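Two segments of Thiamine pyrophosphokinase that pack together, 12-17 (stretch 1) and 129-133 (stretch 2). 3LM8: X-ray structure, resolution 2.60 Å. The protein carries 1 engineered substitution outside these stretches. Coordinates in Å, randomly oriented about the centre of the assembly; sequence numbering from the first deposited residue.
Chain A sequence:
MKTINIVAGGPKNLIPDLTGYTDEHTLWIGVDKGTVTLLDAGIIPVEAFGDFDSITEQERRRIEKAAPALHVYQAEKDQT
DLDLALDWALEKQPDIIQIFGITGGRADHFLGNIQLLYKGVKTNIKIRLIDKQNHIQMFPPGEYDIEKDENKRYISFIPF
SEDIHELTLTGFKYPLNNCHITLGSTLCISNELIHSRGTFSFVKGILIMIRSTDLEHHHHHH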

ATOM      1  N   LYS A  12       8.827  11.352   5.530  1.00 27.91           N
ATOM      2  CA  LYS A  12       8.447  10.726   6.795  1.00 31.26           C
ATOM      3  C   LYS A  12       7.153  11.209   7.443  1.00 36.00           C
ATOM      4  O   LYS A  12       6.496  10.451   8.152  1.00 26.47           O
ATOM      5  N   ASN A  13       6.805  12.472   7.228  1.00 44.62           N
ATOM      6  CA  ASN A  13       5.605  13.041   7.843  1.00 41.33           C
ATOM      7  C   ASN A  13       4.288  12.466   7.327  1.00 38.34           C
ATOM      8  O   ASN A  13       3.261  12.567   7.993  1.00 47.65           O
ATOM      9  N   LEU A  14       4.315  11.866   6.145  1.00 23.65           N
ATOM     10  CA  LEU A  14       3.105  11.280   5.588  1.00 25.07           C
ATOM     11  C   LEU A  14       2.984   9.816   5.989  1.00 28.91           C
ATOM     12  O   LEU A  14       1.989   9.160   5.675  1.00 30.90           O
ATOM     13  N   ILE A  15       3.997   9.320   6.698  1.00 32.33           N
ATOM     14  CA  ILE A  15       4.049   7.928   7.143  1.00 27.39           C
ATOM     15  C   ILE A  15       3.590   7.745   8.594  1.00 24.64           C
ATOM     16  O   ILE A  15       3.947   8.528   9.477  1.00 26.01           O
ATOM     17  N   PRO A  16       2.792   6.691   8.855  1.00 20.07           N
ATOM     18  CA  PRO A  16       2.252   6.360  10.178  1.00 19.88           C
ATOM     19  C   PRO A  16       3.308   5.813  11.108  1.00 22.18           C
ATOM     20  O   PRO A  16       4.467   5.647  10.735  1.00 30.34           O
ATOM     21  N   ASP A  17       2.882   5.517  12.325  1.00 18.31           N
ATOM     22  CA  ASP A  17       3.752   4.918  13.315  1.00 26.06           C
ATOM     23  C   ASP A  17       3.987   3.493  12.798  1.00 35.64           C
ATOM     24  O   ASP A  17       3.039   2.723  12.582  1.00 35.69           O
ATOM     25  N   LEU A 129      -1.565  -0.391   0.503  1.00 31.48           N
ATOM     26  CA  LEU A 129      -0.656   0.762   0.563  1.00 30.07           C
ATOM     27  C   LEU A 129      -1.103   1.573   1.759  1.00 34.17           C
ATOM     28  O   LEU A 129      -2.297   1.741   1.971  1.00 42.42           O
ATOM     29  N   ILE A 130      -0.157   2.083   2.539  1.00 27.02           N
ATOM     30  CA  ILE A 130      -0.522   2.849   3.729  1.00 22.43           C
ATOM     31  C   ILE A 130       0.266   4.128   3.996  1.00 27.75           C
ATOM     32  O   ILE A 130       1.494   4.161   3.869  1.00 33.89           O
ATOM     33  N   ASP A 131      -0.457   5.172   4.391  1.00 29.15           N
ATOM     34  CA  ASP A 131       0.146   6.448   4.750  1.00 27.71           C
ATOM     35  C   ASP A 131      -0.610   7.012   5.959  1.00 28.07           C
ATOM     36  O   ASP A 131      -1.522   6.370   6.494  1.00 28.57           O
ATOM     37  N   LYS A 132      -0.211   8.198   6.400  1.00 32.72           N
ATOM     38  CA  LYS A 132      -0.817   8.848   7.556  1.00 26.01           C
ATOM     39  C   LYS A 132      -2.357   8.857   7.574  1.00 25.96           C
ATOM     40  O   LYS A 132      -2.962   8.810   8.641  1.00 30.18           O
ATOM     41  N   GLN A 133      -3.003   8.926   6.417  1.00 25.70           N
ATOM     42  CA  GLN A 133      -4.460   8.937   6.436  1.00 18.38           C
ATOM     43  C   GLN A 133      -5.174   8.151   5.350  1.00 25.67           C
ATOM     44  O   GLN A 133      -6.358   8.378   5.100  1.00 31.96           O
TER

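What holds the two stretches together? The anchor is a backbone hydrogen bond: Lys 132 N donates to Leu 14 O, with 2.5 Å between the two atoms and an angle of 157° at the hydrogen. The bond is short and fairly straight, and it is the one hydrogen bond that crosses the contact, so the polar part of this small interface, 243 Å² over both sides, rests on the main chain. A second backbone bond, from Ile 15 N to Lys 12 O at 3.1 Å, lies within the first stretch and closes the short 3-10 turn that carries Leu 14. No side chain supplies a polar partner across the contact, and no water or bound group enters this account.

How does Lys 132 come to have the largest covered area, 61 Å², when it is an exposed residue? Its CA-to-CB bond points sideways to the first stretch, and the chain then runs out nearly fully extended, with chi1, chi2 and chi3 all t, before chi4 turns to p. The end leads away, so the contact belongs to the aliphatic stem rather than to the ammonium group. Along that stem, Lys 132 CD lies 4.0 Å from Asn 13 O, and Lys 132 CB passes 3.2 Å from Leu 14 O, the same carbonyl that accepts the backbone bond. Asn 13 takes little part beyond its carbonyl: its own side chain, chi1 p, stays back, with Asn 13 CB 6.6 Å from Lys 132 CD.

What does Pro 16 do with its ring? Its CA-to-CB bond is directed sideways, yet the ring, puckered C-gamma exo, lies against the backbone and one side chain of the second stretch. Pro 16 CG is 3.3 Å from Asp 131 O and 3.7 Å from Lys 132 N, close packing without a hydrogen bond. The same carbon, Pro 16 CG, meets Ile 130 CG2 at 3.8 Å, the apolar side-chain contact of the interface. Ile 130 is buried, with chi1 m and chi2 t; it offers this methyl branch to the ring, while its CD1 extends farther from the proline. The ring covers this part of the second stretch, and 53 Å² of Pro 16 is covered in return.

Why does Leu 14 lose just as much surface, 53 Å², if its side chain stays at a distance? Its rotamer is m for both chi1 and chi2, its CA-to-CB bond points sideways, and its side chain comes nearest with Leu 14 CB, 4.7 Å from Asp 131 OD2. Its closest contacts are made by the carbonyl oxygen: besides accepting the bond from Lys 132, Leu 14 O lies 3.3 Å from Asp 131 CB. The side chain of Asp 131, chi1 p, thus meets the first stretch through its CB, and its carboxylate forms no hydrogen bond or salt bridge across the contact. Ile 15 is m and t; between Leu 14 and Pro 16, its backbone faces the second stretch while its CA-to-CB bond points away, and the buried side chain adds almost nothing to the contact.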

ATOM      1  CB  LYS A  12       9.566  10.907   7.814  1.00 31.28           C
ATOM      2  CG  LYS A  12      10.919  10.422   7.376  1.00 29.50           C
ATOM      3  CD  LYS A  12      11.970  10.702   8.452  1.00 42.39           C
ATOM      4  CE  LYS A  12      11.661   9.974   9.755  1.00 51.25           C
ATOM      5  NZ  LYS A  12      12.757  10.132  10.743  1.00 46.66           N
ATOM      6  CB  ASN A  13       5.619  14.566   7.687  1.00 34.13           C
ATOM      7  CG  ASN A  13       5.876  15.001   6.265  1.00 33.85           C
ATOM      8  OD1 ASN A  13       4.962  15.431   5.558  1.00 31.01           O
ATOM      9  ND2 ASN A  13       7.128  14.874   5.826  1.00 33.39           N
ATOM     10  CB  LEU A  14       3.092  11.396   4.059  1.00 30.45           C
ATOM     11  CG  LEU A  14       2.829  12.758   3.399  1.00 37.48           C
ATOM     12  CD1 LEU A  14       1.621  13.401   4.046  1.00 41.58           C
ATOM     13  CD2 LEU A  14       4.030  13.664   3.543  1.00 45.61           C
ATOM     14  CB  ILE A  15       5.481   7.381   6.986  1.00 17.42           C
ATOM     15  CG1 ILE A  15       5.950   7.592   5.551  1.00 16.04           C
ATOM     16  CG2 ILE A  15       5.530   5.902   7.330  1.00 19.10           C
ATOM     17  CD1 ILE A  15       7.333   7.094   5.302  1.00 11.21           C
ATOM     18  CB  PRO A  16       1.213   5.271   9.884  1.00  4.87           C
ATOM     19  CG  PRO A  16       0.988   5.352   8.410  1.00 35.75           C
ATOM     20  CD  PRO A  16       2.327   5.713   7.860  1.00 24.18           C
ATOM     21  CB  ASP A  17       3.038   4.885  14.669  1.00 31.12           C
ATOM     22  CG  ASP A  17       3.619   3.853  15.615  1.00 42.81           C
ATOM     23  OD1 ASP A  17       2.833   3.285  16.407  1.00 38.19           O
ATOM     24  OD2 ASP A  17       4.851   3.614  15.577  1.00 44.66           O
ATOM     25  CB  LEU A 129      -0.749   1.637  -0.690  1.00 20.77           C
ATOM     26  CG  LEU A 129      -0.749   1.024  -2.096  1.00 30.71           C
ATOM     27  CD1 LEU A 129      -0.725   2.180  -3.098  1.00 14.50           C
ATOM     28  CD2 LEU A 129       0.448   0.092  -2.307  1.00 40.84           C
ATOM     29  CB  ILE A 130      -0.362   2.011   5.001  1.00 29.62           C
ATOM     30  CG1 ILE A 130      -1.093   0.677   4.862  1.00 27.36           C
ATOM     31  CG2 ILE A 130      -0.867   2.809   6.198  1.00 31.28           C
ATOM     32  CD1 ILE A 130      -0.889  -0.232   6.053  1.00 23.24           C
ATOM     33  CB  ASP A 131       0.155   7.429   3.562  1.00 25.11           C
ATOM     34  CG  ASP A 131      -1.160   8.173   3.376  1.00 47.74           C
ATOM     35  OD1 ASP A 131      -2.190   7.513   3.150  1.00 49.17           O
ATOM     36  OD2 ASP A 131      -1.162   9.426   3.447  1.00 60.45           O
ATOM     37  CB  LYS A 132      -0.270  10.278   7.663  1.00 31.07           C
ATOM     38  CG  LYS A 132      -1.037  11.207   8.597  1.00 57.99           C
ATOM     39  CD  LYS A 132      -0.681  12.668   8.309  1.00 70.05           C
ATOM     40  CE  LYS A 132      -1.526  13.638   9.126  1.00 72.58           C
ATOM     41  NZ  LYS A 132      -1.353  13.451  10.594  1.00 74.20           N
ATOM     42  CB  GLN A 133      -4.997  10.386   6.476  1.00 15.58           C
ATOM     43  CG  GLN A 133      -4.350  11.374   5.529  1.00 20.39           C
ATOM     44  CD  GLN A 133      -4.747  12.815   5.854  1.00 38.63           C
ATOM     45  OE1 GLN A 133      -5.917  13.180   5.758  1.00 43.93           O
ATOM     46  NE2 GLN A 133      -3.770  13.633   6.248  1.00 42.65           N
TER